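Local coordinates for protein fatty acid amide hydrolase (Candida albicans, PDB 6KVR) that probably hydrolyses the amide bond of fatty acid and other monocarboxylic acid amides, releasing a carboxylate and ammonium, as an amidase signature family enzyme, at residues M161-K166 with N181-T186; G170-K175 with G281-G286; K221-L226 with E237-G242; G266-R271 with L566-Y571; V355-R360 with D508-E513. One frame throughout, in Å; residues are numbered along the deposited sequence.

Contact 1: M161-K166 with N181-T186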
# COMPACT_ATOMS: atom_id res chain seq x y z
N MSE A 161 -17.22 -10.09 -9.73
CA MSE A 161 -15.95 -10.20 -10.45
C MSE A 161 -16.19 -10.40 -11.94
O MSE A 161 -17.00 -11.24 -12.34
CB MSE A 161 -15.10 -11.36 -9.92
CG MSE A 161 -14.70 -11.21 -8.47
SE MSE A 161 -13.65 -12.74 -7.81
CE MSE A 161 -15.09 -14.01 -7.77
N ASN A 162 -15.46 -9.64 -12.76
CA ASN A 162 -15.54 -9.79 -14.21
C ASN A 162 -15.42 -11.25 -14.60
O ASN A 162 -14.45 -11.93 -14.23
CB ASN A 162 -14.43 -8.99 -14.91
CG ASN A 162 -14.74 -7.52 -15.04
OD1 ASN A 162 -15.85 -7.08 -14.74
ND2 ASN A 162 -13.75 -6.74 -15.50
N TYR A 163 -16.39 -11.73 -15.36
CA TYR A 163 -16.31 -13.03 -16.01
C TYR A 163 -16.43 -12.79 -17.51
O TYR A 163 -17.38 -12.14 -17.96
CB TYR A 163 -17.41 -13.99 -15.52
CG TYR A 163 -17.14 -15.44 -15.86
CD1 TYR A 163 -17.35 -15.92 -17.15
CD2 TYR A 163 -16.67 -16.33 -14.90
CE1 TYR A 163 -17.11 -17.24 -17.46
CE2 TYR A 163 -16.41 -17.66 -15.20
CZ TYR A 163 -16.64 -18.11 -16.49
OH TYR A 163 -16.39 -19.41 -16.82
N LYS A 164 -15.48 -13.33 -18.27
CA LYS A 164 -15.40 -13.06 -19.70
C LYS A 164 -16.70 -13.42 -20.40
O LYS A 164 -17.22 -14.54 -20.26
CB LYS A 164 -14.24 -13.85 -20.30
CG LYS A 164 -14.36 -14.09 -21.78
CD LYS A 164 -13.10 -14.75 -22.32
CE LYS A 164 -13.20 -14.93 -23.83
NZ LYS A 164 -11.87 -15.06 -24.48
N ASP A 165 -17.24 -12.45 -21.14
CA ASP A 165 -18.39 -12.62 -22.01
C ASP A 165 -19.67 -12.92 -21.25
O ASP A 165 -20.59 -13.50 -21.81
CB ASP A 165 -18.15 -13.69 -23.07
CG ASP A 165 -17.05 -13.29 -24.04
OD1 ASP A 165 -16.94 -12.08 -24.30
OD2 ASP A 165 -16.30 -14.18 -24.53
N LYS A 166 -19.76 -12.49 -19.99
CA LYS A 166 -20.98 -12.67 -19.22
C LYS A 166 -21.33 -11.38 -18.49
O LYS A 166 -20.44 -10.60 -18.14
CB LYS A 166 -20.86 -13.82 -18.24
CG LYS A 166 -21.15 -15.14 -18.89
CD LYS A 166 -20.87 -16.29 -17.96
CE LYS A 166 -21.29 -17.61 -18.62
NZ LYS A 166 -20.24 -18.55 -18.24
N ASN A 181 -15.02 -8.15 -21.61
CA ASN A 181 -14.35 -8.98 -22.61
C ASN A 181 -13.37 -9.99 -22.02
O ASN A 181 -12.77 -10.74 -22.79
CB ASN A 181 -13.56 -8.10 -23.59
CG ASN A 181 -14.45 -7.27 -24.46
OD1 ASN A 181 -14.22 -6.07 -24.62
ND2 ASN A 181 -15.46 -7.90 -25.05
N SER A 182 -13.18 -9.99 -20.71
CA SER A 182 -12.18 -10.87 -20.12
C SER A 182 -12.48 -11.09 -18.64
O SER A 182 -13.21 -10.32 -18.00
CB SER A 182 -10.77 -10.29 -20.29
OG SER A 182 -10.65 -9.07 -19.60
N HIS A 183 -11.93 -12.17 -18.10
CA HIS A 183 -11.93 -12.37 -16.67
C HIS A 183 -11.22 -11.22 -15.97
O HIS A 183 -10.33 -10.59 -16.54
CB HIS A 183 -11.22 -13.68 -16.32
CG HIS A 183 -11.96 -14.91 -16.75
ND1 HIS A 183 -13.32 -14.92 -17.00
CD2 HIS A 183 -11.53 -16.18 -16.96
CE1 HIS A 183 -13.69 -16.14 -17.35
NE2 HIS A 183 -12.62 -16.92 -17.33
N GLY A 184 -11.62 -10.95 -14.73
CA GLY A 184 -10.80 -10.14 -13.86
C GLY A 184 -9.52 -10.87 -13.53
O GLY A 184 -9.33 -12.05 -13.86
N VAL A 185 -8.61 -10.18 -12.83
CA VAL A 185 -7.28 -10.75 -12.59
C VAL A 185 -7.39 -12.05 -11.80
O VAL A 185 -6.77 -13.06 -12.15
CB VAL A 185 -6.36 -9.74 -11.90
CG1 VAL A 185 -5.06 -10.40 -11.55
CG2 VAL A 185 -6.10 -8.53 -12.81
N THR A 186 -8.17 -12.04 -10.72
CA THR A 186 -8.19 -13.21 -9.86
C THR A 186 -8.81 -14.42 -10.58
O THR A 186 -8.28 -15.53 -10.50
CB THR A 186 -8.93 -12.88 -8.56
OG1 THR A 186 -8.04 -12.17 -7.70
CG2 THR A 186 -9.39 -14.17 -7.83
O HOH W 1 -11.63 -7.96 -16.89
O HOH W 2 -13.12 -20.15 -17.74
O HOH W 3 -14.67 -11.31 -25.38
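Two direct hydrogen bonds tie 161-166 to 181-186, which run roughly antiparallel. One is backbone to backbone: Gly184 N donates to Asn162 O at 3.0 Å, coming in above the carbonyl plane rather than along a lone pair. The same oxygen also takes a CA-H contact from His183. The other runs from Lys164 N to His183 ND1 over 3.0 Å; it is nearly straight at the hydrogen, 173°, although the donor is tilted out of the imidazole plane. ND1 as acceptor implies that it is unprotonated, so a neutral ring would probably carry its proton on NE2.

The aromatic contact is a T-shaped pair. His183 CE1 sits 3.4 Å above the plane of the Tyr163 ring, over its centre, and the two planes are turned 63° apart. Both side chains point the same way, Tyr163 with CG anti to its backbone N (chi1 -164°), so the edge of the imidazole lies against the phenol face. Lys164 CB lies 3.6 Å from His183 ND1, and the extended lysine chain then leads off past Asn181 O.

Waters add two polar bridges. One molecule accepts from Asn162 ND2 and donates to Ser182 O; another donates to Asp165 OD1 and Asn181 O.

Phe125 makes a further edge-to-face pair with Tyr163. The loop that closes here follows strand 155-158, which ends at Lys158, a predicted member of the charge relay; it makes a type II turn from Tyr163 to Lys166, and its return arm delivers Gly184 as N-cap of helix 185-192, a strand-loop-helix connection of the amidase signature fold.

Contact 2: G170-K175 with G281-G286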
# COMPACT_ATOMS: atom_id res chain seq x y z
N GLY A 170 -22.61 -6.66 -10.40
CA GLY A 170 -22.27 -6.29 -9.03
C GLY A 170 -23.46 -5.92 -8.16
O GLY A 170 -23.30 -5.14 -7.22
N GLY A 171 -24.64 -6.47 -8.47
CA GLY A 171 -25.86 -6.13 -7.77
C GLY A 171 -26.58 -4.87 -8.25
O GLY A 171 -27.65 -4.55 -7.70
N TYR A 172 -26.04 -4.15 -9.23
CA TYR A 172 -26.64 -2.92 -9.73
C TYR A 172 -27.42 -3.23 -11.00
O TYR A 172 -26.86 -3.76 -11.96
CB TYR A 172 -25.59 -1.85 -10.02
CG TYR A 172 -24.77 -1.42 -8.81
CD1 TYR A 172 -25.29 -0.52 -7.88
CD2 TYR A 172 -23.49 -1.91 -8.60
CE1 TYR A 172 -24.54 -0.11 -6.78
CE2 TYR A 172 -22.75 -1.53 -7.51
CZ TYR A 172 -23.28 -0.62 -6.60
OH TYR A 172 -22.54 -0.23 -5.51
N VAL A 173 -28.72 -2.92 -11.01
CA VAL A 173 -29.52 -3.24 -12.19
C VAL A 173 -29.02 -2.44 -13.39
O VAL A 173 -28.95 -2.95 -14.51
CB VAL A 173 -31.02 -3.01 -11.92
CG1 VAL A 173 -31.80 -2.94 -13.24
CG2 VAL A 173 -31.55 -4.13 -11.03
N SER A 174 -28.61 -1.18 -13.15
CA SER A 174 -28.04 -0.37 -14.22
C SER A 174 -26.89 -1.06 -14.94
O SER A 174 -26.65 -0.76 -16.11
CB SER A 174 -27.58 0.98 -13.66
OG SER A 174 -26.40 0.80 -12.87
N LYS A 175 -26.21 -2.01 -14.30
CA LYS A 175 -25.08 -2.69 -14.91
C LYS A 175 -25.46 -4.04 -15.53
O LYS A 175 -24.56 -4.80 -15.93
CB LYS A 175 -23.96 -2.89 -13.88
CG LYS A 175 -23.32 -1.60 -13.43
CD LYS A 175 -22.26 -1.20 -14.44
CE LYS A 175 -21.90 0.26 -14.41
NZ LYS A 175 -20.60 0.40 -15.11
N GLY A 281 -10.66 -5.72 -11.75
CA GLY A 281 -11.54 -6.31 -12.74
C GLY A 281 -12.88 -6.78 -12.20
O GLY A 281 -13.13 -7.98 -12.10
N GLY A 282 -13.74 -5.84 -11.82
CA GLY A 282 -15.05 -6.17 -11.29
C GLY A 282 -15.89 -4.91 -11.22
O GLY A 282 -15.47 -3.83 -11.64
N VAL A 283 -17.11 -5.07 -10.70
CA VAL A 283 -18.07 -3.98 -10.58
C VAL A 283 -18.31 -3.70 -9.09
O VAL A 283 -18.60 -4.63 -8.32
CB VAL A 283 -19.39 -4.30 -11.29
CG1 VAL A 283 -20.46 -3.27 -10.93
CG2 VAL A 283 -19.19 -4.31 -12.78
N SER A 284 -18.19 -2.44 -8.71
CA SER A 284 -18.46 -1.97 -7.35
C SER A 284 -18.44 -0.46 -7.41
O SER A 284 -18.10 0.14 -8.43
CB SER A 284 -17.44 -2.50 -6.34
OG SER A 284 -16.34 -1.59 -6.20
N SER A 285 -18.80 0.17 -6.29
CA SER A 285 -18.71 1.62 -6.21
C SER A 285 -17.36 2.12 -5.67
O SER A 285 -17.23 3.31 -5.37
CB SER A 285 -19.86 2.16 -5.36
OG SER A 285 -19.57 1.97 -3.99
N GLY A 286 -16.35 1.26 -5.58
CA GLY A 286 -15.11 1.57 -4.90
C GLY A 286 -13.95 2.07 -5.75
O GLY A 286 -12.83 2.13 -5.23
O HOH W 4 -19.91 -1.15 -3.99
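The Tyr172 ring turns its edge to 281-286: Val283 CG1 and Ser284 CA both lie near the ring plane. Val283 CG1 is 4.1 Å from Tyr172 CD2, and Ser284 CA approaches CE2. The ring gets there with CG anti to the carbonyl carbon (chi1 -61°), and the Tyr172 and Val283 side chains run antiparallel alongside each other. At the far end of the ring Tyr172 OH reaches Ser285 CB at 3.6 Å.

Val283 buries the largest share of surface. Its CG1 branch, anti to the backbone N (chi1 169°), touches Gly170, Tyr172 and Lys175 together. Gly170 CA is 4.0 Å from Val283 CG1, and this methyl occupies the side of Gly170 CA where a side chain would start; the positive phi of Gly170 favours glycine as well. Lys175 adds its CG at 4.1 Å from Val283 CG1, its chain bending at chi2 (-84°) to cross the valine obliquely.

The polar link is a single water, which donates to Tyr172 OH and accepts from Ser285 N at 2.9 Å. Tyr172 OH also hydrogen-bonds Gln404 of helix 402-409, which lies against both Tyr172 and Ser285. Within the second segment, Ser284 OG accepts from Gly286 N at 2.9 Å, an ST turn that fixes the hydroxyl against its own backbone.

Ser284 also packs on Leu207, a predicted substrate-binding residue. The direct contact is van der Waals, centred on Val283 CG1 between Gly170, the Tyr172 edge and Lys175 CG, with one bridging water; the phenol hydroxyl, which receives a water hydrogen and also bonds Gln404, probably has its orientation set.

Contact 3: K221-L226 with E237-G242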
# COMPACT_ATOMS: atom_id res chain seq x y z
N LYS A 221 -30.43 -17.73 1.71
CA LYS A 221 -30.72 -18.23 3.05
C LYS A 221 -29.61 -19.12 3.59
O LYS A 221 -28.83 -19.71 2.83
CB LYS A 221 -32.05 -19.01 3.05
CG LYS A 221 -33.28 -18.12 2.90
CD LYS A 221 -33.33 -17.04 3.99
CE LYS A 221 -34.73 -16.42 4.09
NZ LYS A 221 -34.89 -15.59 5.29
N ASN A 222 -29.58 -19.25 4.92
CA ASN A 222 -28.54 -20.03 5.61
C ASN A 222 -28.76 -21.53 5.44
O ASN A 222 -29.86 -22.02 5.70
CB ASN A 222 -28.51 -19.69 7.10
CG ASN A 222 -27.27 -20.21 7.81
OD1 ASN A 222 -26.92 -21.40 7.71
ND2 ASN A 222 -26.61 -19.33 8.54
N PRO A 223 -27.76 -22.30 5.02
CA PRO A 223 -28.00 -23.73 4.77
C PRO A 223 -28.20 -24.57 6.04
O PRO A 223 -28.69 -25.70 5.93
CB PRO A 223 -26.74 -24.16 3.99
CG PRO A 223 -25.68 -23.21 4.42
CD PRO A 223 -26.38 -21.89 4.67
N PHE A 224 -27.87 -24.07 7.23
CA PHE A 224 -28.09 -24.80 8.47
C PHE A 224 -29.40 -24.43 9.17
O PHE A 224 -29.79 -25.10 10.13
CB PHE A 224 -26.92 -24.57 9.44
CG PHE A 224 -25.65 -25.27 9.03
CD1 PHE A 224 -25.40 -26.58 9.43
CD2 PHE A 224 -24.73 -24.63 8.21
CE1 PHE A 224 -24.23 -27.23 9.05
CE2 PHE A 224 -23.56 -25.27 7.82
CZ PHE A 224 -23.31 -26.58 8.23
N ASN A 225 -30.06 -23.38 8.70
CA ASN A 225 -31.32 -22.89 9.25
C ASN A 225 -31.86 -21.92 8.22
O ASN A 225 -31.39 -20.77 8.15
CB ASN A 225 -31.10 -22.21 10.61
CG ASN A 225 -32.40 -21.69 11.23
OD1 ASN A 225 -33.34 -21.32 10.53
ND2 ASN A 225 -32.45 -21.66 12.56
N LEU A 226 -32.83 -22.35 7.42
CA LEU A 226 -33.30 -21.57 6.28
C LEU A 226 -34.08 -20.33 6.67
O LEU A 226 -34.39 -19.51 5.79
CB LEU A 226 -34.15 -22.43 5.35
CG LEU A 226 -33.40 -23.45 4.48
CD1 LEU A 226 -34.40 -24.22 3.59
CD2 LEU A 226 -32.35 -22.78 3.62
N GLU A 237 -21.60 -17.23 -1.67
CA GLU A 237 -20.39 -17.99 -1.36
C GLU A 237 -20.53 -18.71 -0.02
O GLU A 237 -20.21 -19.90 0.09
CB GLU A 237 -19.15 -17.09 -1.38
CG GLU A 237 -18.85 -16.57 -2.78
CD GLU A 237 -18.62 -17.71 -3.75
OE1 GLU A 237 -18.09 -18.76 -3.32
OE2 GLU A 237 -19.02 -17.60 -4.93
N GLY A 238 -20.98 -18.00 1.02
CA GLY A 238 -21.15 -18.65 2.31
C GLY A 238 -22.15 -19.79 2.26
O GLY A 238 -21.91 -20.87 2.81
N ALA A 239 -23.28 -19.58 1.58
CA ALA A 239 -24.28 -20.64 1.47
C ALA A 239 -23.71 -21.85 0.74
O ALA A 239 -23.83 -22.98 1.23
CB ALA A 239 -25.53 -20.11 0.77
N ILE A 240 -23.09 -21.64 -0.42
CA ILE A 240 -22.71 -22.79 -1.25
C ILE A 240 -21.51 -23.52 -0.66
O ILE A 240 -21.42 -24.74 -0.72
CB ILE A 240 -22.46 -22.35 -2.71
CG1 ILE A 240 -22.27 -23.57 -3.60
CG2 ILE A 240 -21.19 -21.49 -2.83
CD1 ILE A 240 -22.24 -23.24 -5.08
N VAL A 241 -20.56 -22.79 -0.07
CA VAL A 241 -19.44 -23.46 0.57
C VAL A 241 -19.91 -24.19 1.82
O VAL A 241 -19.61 -25.38 2.01
CB VAL A 241 -18.31 -22.44 0.88
CG1 VAL A 241 -17.18 -23.09 1.68
CG2 VAL A 241 -17.76 -21.86 -0.43
N GLY A 242 -20.70 -23.53 2.68
CA GLY A 242 -21.24 -24.19 3.86
C GLY A 242 -22.04 -25.44 3.56
O GLY A 242 -22.04 -26.39 4.33
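Pro223 points at the helix, its ring laid against the backbone of Ala239 rather than meeting a side chain head-on. Pro223 CG is 3.7 Å from Ala239 O. On the same ring Pro223 CD is 4.0 Å from Ala239 CA, the alanine methyl being a little farther off. That methyl, set to one side, meets the main chain instead: Ala239 CB is 3.9 Å from Lys221 O.

About one turn further along the helix, the backbone of Gly242 lies beside Pro223 and Phe224, its bare CA close to Pro223 CG. Independently, a CB at this position would be crowded by Gly238 O within the helix itself. The type I turn from Asn222 to Asn225, at the end of the short, weakly bonded strand 221-222, thus seats on helix 235-243; an Asx turn locks it, Asn222 OD1 accepting from Phe224 N at 2.9 Å, in the carbonyl plane and on a lone pair.

Phe224 has CG anti to its carbonyl carbon (chi1 -72°), which swings the ring toward the helix until Phe224 CE2 is 4.0 Å from Gly242 O. The same Asn222 OD1 lies in the plane of the phenyl ring, at its edge. Val65 of helix 64-70 covers both Pro223 and Phe224, while Thr118 of helix 100-118 packs against Pro223 and Ala239.

Contact 4: G266-R271 with L566-Y571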
# COMPACT_ATOMS: atom_id res chain seq x y z
N GLY A 266 -21.42 -21.62 8.34
CA GLY A 266 -20.79 -22.88 8.69
C GLY A 266 -19.55 -23.27 7.91
O GLY A 266 -19.32 -24.47 7.72
N CYS A 267 -18.72 -22.31 7.47
CA CYS A 267 -17.46 -22.68 6.82
C CYS A 267 -16.36 -21.76 7.31
O CYS A 267 -16.56 -20.96 8.24
CB CYS A 267 -17.60 -22.66 5.29
SG CYS A 267 -18.11 -21.09 4.61
N HIS A 268 -15.18 -21.88 6.71
CA HIS A 268 -14.01 -21.09 7.07
C HIS A 268 -13.74 -20.06 5.99
O HIS A 268 -14.05 -20.28 4.81
CB HIS A 268 -12.74 -21.94 7.23
CG HIS A 268 -12.89 -23.13 8.13
ND1 HIS A 268 -13.20 -23.01 9.47
CD2 HIS A 268 -12.73 -24.45 7.89
CE1 HIS A 268 -13.23 -24.22 10.02
NE2 HIS A 268 -12.95 -25.11 9.08
N GLY A 269 -13.16 -18.92 6.39
CA GLY A 269 -12.90 -17.85 5.45
C GLY A 269 -11.72 -16.99 5.86
O GLY A 269 -11.54 -16.72 7.06
N LEU A 270 -10.94 -16.53 4.89
CA LEU A 270 -9.76 -15.71 5.17
C LEU A 270 -9.90 -14.33 4.54
O LEU A 270 -10.05 -14.22 3.32
CB LEU A 270 -8.50 -16.38 4.63
CG LEU A 270 -7.27 -15.49 4.79
CD1 LEU A 270 -6.96 -15.23 6.27
CD2 LEU A 270 -6.06 -16.11 4.08
N ARG A 271 -9.85 -13.30 5.38
CA ARG A 271 -9.60 -11.94 4.89
C ARG A 271 -8.09 -11.67 4.92
O ARG A 271 -7.52 -11.45 5.99
CB ARG A 271 -10.33 -10.91 5.74
CG ARG A 271 -10.17 -9.49 5.20
CD ARG A 271 -10.38 -8.38 6.21
NE ARG A 271 -9.09 -8.00 6.76
CZ ARG A 271 -8.30 -7.04 6.31
NH1 ARG A 271 -8.69 -6.18 5.37
NH2 ARG A 271 -7.07 -6.94 6.79
N LEU A 566 -9.89 -28.36 18.38
CA LEU A 566 -11.33 -28.33 18.63
C LEU A 566 -12.08 -29.49 17.98
O LEU A 566 -13.29 -29.61 18.19
CB LEU A 566 -11.93 -27.02 18.13
CG LEU A 566 -11.56 -25.75 18.91
CD1 LEU A 566 -12.02 -24.49 18.17
CD2 LEU A 566 -12.16 -25.81 20.30
N GLY A 567 -11.41 -30.32 17.20
CA GLY A 567 -12.09 -31.42 16.54
C GLY A 567 -13.04 -31.01 15.44
O GLY A 567 -14.00 -31.75 15.16
N VAL A 568 -12.81 -29.87 14.79
CA VAL A 568 -13.74 -29.39 13.77
C VAL A 568 -13.48 -30.13 12.46
O VAL A 568 -12.39 -30.03 11.88
CB VAL A 568 -13.62 -27.87 13.59
CG1 VAL A 568 -14.48 -27.41 12.43
CG2 VAL A 568 -14.01 -27.15 14.89
N ASP A 569 -14.48 -30.87 11.99
CA ASP A 569 -14.41 -31.57 10.70
C ASP A 569 -15.72 -31.25 9.97
O ASP A 569 -16.75 -31.88 10.23
CB ASP A 569 -14.20 -33.08 10.88
CG ASP A 569 -13.69 -33.78 9.59
OD1 ASP A 569 -14.08 -33.38 8.46
OD2 ASP A 569 -12.86 -34.71 9.70
N LEU A 570 -15.67 -30.28 9.05
CA LEU A 570 -16.86 -29.83 8.33
C LEU A 570 -17.28 -30.79 7.24
O LEU A 570 -18.40 -30.66 6.72
CB LEU A 570 -16.62 -28.44 7.72
CG LEU A 570 -16.21 -27.36 8.73
CD1 LEU A 570 -16.27 -25.98 8.10
CD2 LEU A 570 -17.13 -27.44 9.93
N TYR A 571 -16.43 -31.74 6.89
CA TYR A 571 -16.79 -32.82 5.98
C TYR A 571 -17.54 -33.91 6.73
O TYR A 571 -17.94 -34.92 6.14
CB TYR A 571 -15.53 -33.37 5.30
CG TYR A 571 -14.71 -32.29 4.63
CD1 TYR A 571 -15.20 -31.61 3.52
CD2 TYR A 571 -13.46 -31.93 5.12
CE1 TYR A 571 -14.46 -30.62 2.89
CE2 TYR A 571 -12.70 -30.93 4.51
CZ TYR A 571 -13.21 -30.28 3.40
OH TYR A 571 -12.48 -29.28 2.78
O HOH W 5 -12.42 -28.15 9.63
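Leu570, second from the C-terminus, gives the most surface, with CD1 making the closest contacts. Leu570 CD1 lies 3.4 Å from Gly266 O and 3.7 Å from Cys267 CA, and it also covers a face of the His268 ring. There it stands 3.5 Å above the plane, offset toward the rim, in a CH-pi contact 3.9 Å from the ring centroid. The leucine holds CG anti to its carbonyl carbon (chi1 -56°), and the two side chains cross obliquely.

His268 comes next. With CG anti to the carbonyl carbon (chi1 -51°), its imidazole leaves the strand and reaches toward the tail, so that His268 CE1 meets Val568 CG1 tip to tip at 4.2 Å, near the ring plane. In that plane, too, lies a water 3.1 Å from His268 NE2; it donates to Val568 O, bridging ring and tail.

Gly266 contributes through its carbonyl; its positive phi, right after helix 259-265, is a conformation that calls for glycine. Gln498 of strand 494-499 packs on both His268 and Leu570. The arrangement is a C-terminal tail, released from helix 552-565 by a Schellman motif at Gly567, packed against the start of strand 268-271 in the central mixed sheet of the amidase fold.

Contact 5: V355-R360 with D508-E513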
# COMPACT_ATOMS: atom_id res chain seq x y z
N VAL A 355 -22.34 -9.19 22.95
CA VAL A 355 -22.64 -10.35 22.12
C VAL A 355 -23.74 -11.16 22.79
O VAL A 355 -23.98 -11.04 24.00
CB VAL A 355 -21.39 -11.23 21.84
CG1 VAL A 355 -20.30 -10.42 21.15
CG2 VAL A 355 -20.85 -11.88 23.12
N SER A 356 -24.43 -11.97 21.99
CA SER A 356 -25.56 -12.77 22.44
C SER A 356 -25.08 -14.08 23.06
O SER A 356 -23.91 -14.45 22.90
CB SER A 356 -26.50 -13.02 21.26
OG SER A 356 -26.01 -14.08 20.46
N PRO A 357 -25.95 -14.80 23.76
CA PRO A 357 -25.52 -15.96 24.56
C PRO A 357 -24.75 -17.01 23.77
O PRO A 357 -23.74 -17.52 24.27
CB PRO A 357 -26.84 -16.52 25.11
CG PRO A 357 -27.64 -15.27 25.34
CD PRO A 357 -27.31 -14.36 24.16
N PRO A 358 -25.18 -17.40 22.55
CA PRO A 358 -24.39 -18.43 21.84
C PRO A 358 -22.96 -18.00 21.56
O PRO A 358 -22.05 -18.82 21.68
CB PRO A 358 -25.19 -18.68 20.55
CG PRO A 358 -26.03 -17.48 20.38
CD PRO A 358 -26.37 -17.02 21.77
N ILE A 359 -22.74 -16.73 21.20
CA ILE A 359 -21.37 -16.25 20.94
C ILE A 359 -20.56 -16.23 22.23
O ILE A 359 -19.39 -16.64 22.26
CB ILE A 359 -21.38 -14.86 20.28
CG1 ILE A 359 -22.34 -14.81 19.08
CG2 ILE A 359 -19.98 -14.50 19.81
CD1 ILE A 359 -22.02 -15.81 17.98
N ARG A 360 -21.15 -15.73 23.32
CA ARG A 360 -20.46 -15.73 24.59
C ARG A 360 -20.05 -17.14 24.99
O ARG A 360 -18.90 -17.38 25.37
CB ARG A 360 -21.33 -15.09 25.67
CG ARG A 360 -20.66 -15.04 27.06
CD ARG A 360 -21.51 -14.28 28.06
NE ARG A 360 -22.85 -14.85 28.15
CZ ARG A 360 -23.88 -14.23 28.71
NH1 ARG A 360 -23.75 -13.03 29.24
NH2 ARG A 360 -25.06 -14.85 28.74
N ASP A 508 -28.91 -21.36 25.28
CA ASP A 508 -28.40 -20.05 24.87
C ASP A 508 -29.48 -18.99 25.06
O ASP A 508 -30.05 -18.46 24.10
CB ASP A 508 -27.90 -20.10 23.43
CG ASP A 508 -26.62 -20.94 23.28
OD1 ASP A 508 -25.74 -20.83 24.15
OD2 ASP A 508 -26.50 -21.70 22.28
N LYS A 509 -29.77 -18.66 26.32
CA LYS A 509 -30.74 -17.61 26.62
C LYS A 509 -30.13 -16.61 27.58
O LYS A 509 -29.12 -16.88 28.24
CB LYS A 509 -32.06 -18.17 27.19
CG LYS A 509 -31.93 -19.21 28.28
CD LYS A 509 -33.14 -20.12 28.31
CE LYS A 509 -33.41 -20.67 29.71
NZ LYS A 509 -32.17 -21.00 30.49
N TRP A 510 -30.74 -15.43 27.63
CA TRP A 510 -30.25 -14.38 28.51
C TRP A 510 -30.39 -14.83 29.96
O TRP A 510 -31.35 -15.51 30.31
CB TRP A 510 -31.04 -13.09 28.27
CG TRP A 510 -30.89 -12.43 26.90
CD1 TRP A 510 -31.86 -12.29 25.95
CD2 TRP A 510 -29.71 -11.79 26.35
NE1 TRP A 510 -31.37 -11.61 24.85
CE2 TRP A 510 -30.05 -11.32 25.07
CE3 TRP A 510 -28.40 -11.59 26.82
CZ2 TRP A 510 -29.13 -10.64 24.25
CZ3 TRP A 510 -27.48 -10.92 26.00
CH2 TRP A 510 -27.86 -10.46 24.74
N THR A 511 -29.43 -14.46 30.79
CA THR A 511 -29.57 -14.69 32.22
C THR A 511 -30.29 -13.52 32.89
O THR A 511 -30.58 -12.49 32.28
CB THR A 511 -28.20 -14.88 32.86
OG1 THR A 511 -27.66 -13.59 33.17
CG2 THR A 511 -27.27 -15.64 31.93
N GLU A 512 -30.56 -13.70 34.19
CA GLU A 512 -31.22 -12.65 34.96
C GLU A 512 -30.28 -11.47 35.18
O GLU A 512 -30.71 -10.31 35.18
CB GLU A 512 -31.72 -13.19 36.30
CG GLU A 512 -32.73 -12.30 37.03
CD GLU A 512 -34.13 -12.33 36.43
OE1 GLU A 512 -34.28 -12.30 35.18
OE2 GLU A 512 -35.10 -12.40 37.21
N GLU A 513 -28.99 -11.75 35.35
CA GLU A 513 -28.01 -10.67 35.35
C GLU A 513 -27.98 -9.95 34.00
O GLU A 513 -27.79 -8.73 33.95
CB GLU A 513 -26.63 -11.22 35.69
CG GLU A 513 -25.57 -10.15 35.96
CD GLU A 513 -25.93 -9.21 37.12
OE1 GLU A 513 -26.57 -9.69 38.10
OE2 GLU A 513 -25.57 -8.01 37.06
O HOH W 6 -26.52 -17.64 28.72
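Pro357, in the first turn of helix 357-372, presents its ring to 508-513, and each carbon finds a different partner. Pro357 CB comes first, 3.6 Å from Asp508 C, close to the peptide that leads to Lys509. Pro357 CG moves on along that chain to Lys509 C, also at 3.6 Å, with Lys509 O beside it. Pro357 CD ends over the indole of Trp510, 3.8 Å from the centroid of the six-membered ring and just 6° off its normal, a CH-pi contact nearly square to the face. Trp510, with CG anti to its carbonyl carbon (chi1 -65°), brings the face of its six-membered ring against Pro357 CD, so that the two side chains cross at about a right angle; its far corner CH2 also reaches Ser356 CA.

Pro358 takes up Asp508: Pro358 CB is 3.7 Å from Asp508 OD2. That carboxylate is held elsewhere by a salt bridge to Arg361. Arg360, bent at chi3 (56°), brings NH2 to 4.0 Å from Thr511 CG2, and a water accepts from NH2 and donates to Lys509 O at 2.8 Å. The guanidinium also forms a salt bridge to Asp514.

The direct contact is thus all van der Waals and CH-pi: Pro357 lies against peptide atoms and an indole face, Pro358 against the Asp508 side chain. Asp508 and Arg360 find their charge partners outside the two segments, and the bridge to Arg361 would be expected to favour the ionised form of Asp508.

Contacts 1 and 2 lie side by side, centres 13 Å apart, and touch through Asn162 N and Gly281 O at 2.9 Å, probably a hydrogen bond. Their segments alternate along the chain. Contact 1 lies beside predicted charge-relay Lys158, about 4 Å from the Met161 side chain and near it in sequence too; contact 2 lies beside predicted substrate-binding Leu207, about 4 Å from the Ser284 side chain. Contacts 3 and 4, also 13 Å between centres, meet where Val241 CG1 packs on Cys267 CB at 3.7 Å and Phe224 on Gly266. Contact 5 touches none of the others: its centre is 23-24 Å from those of contacts 3 and 4, 45 Å from that of contact 1.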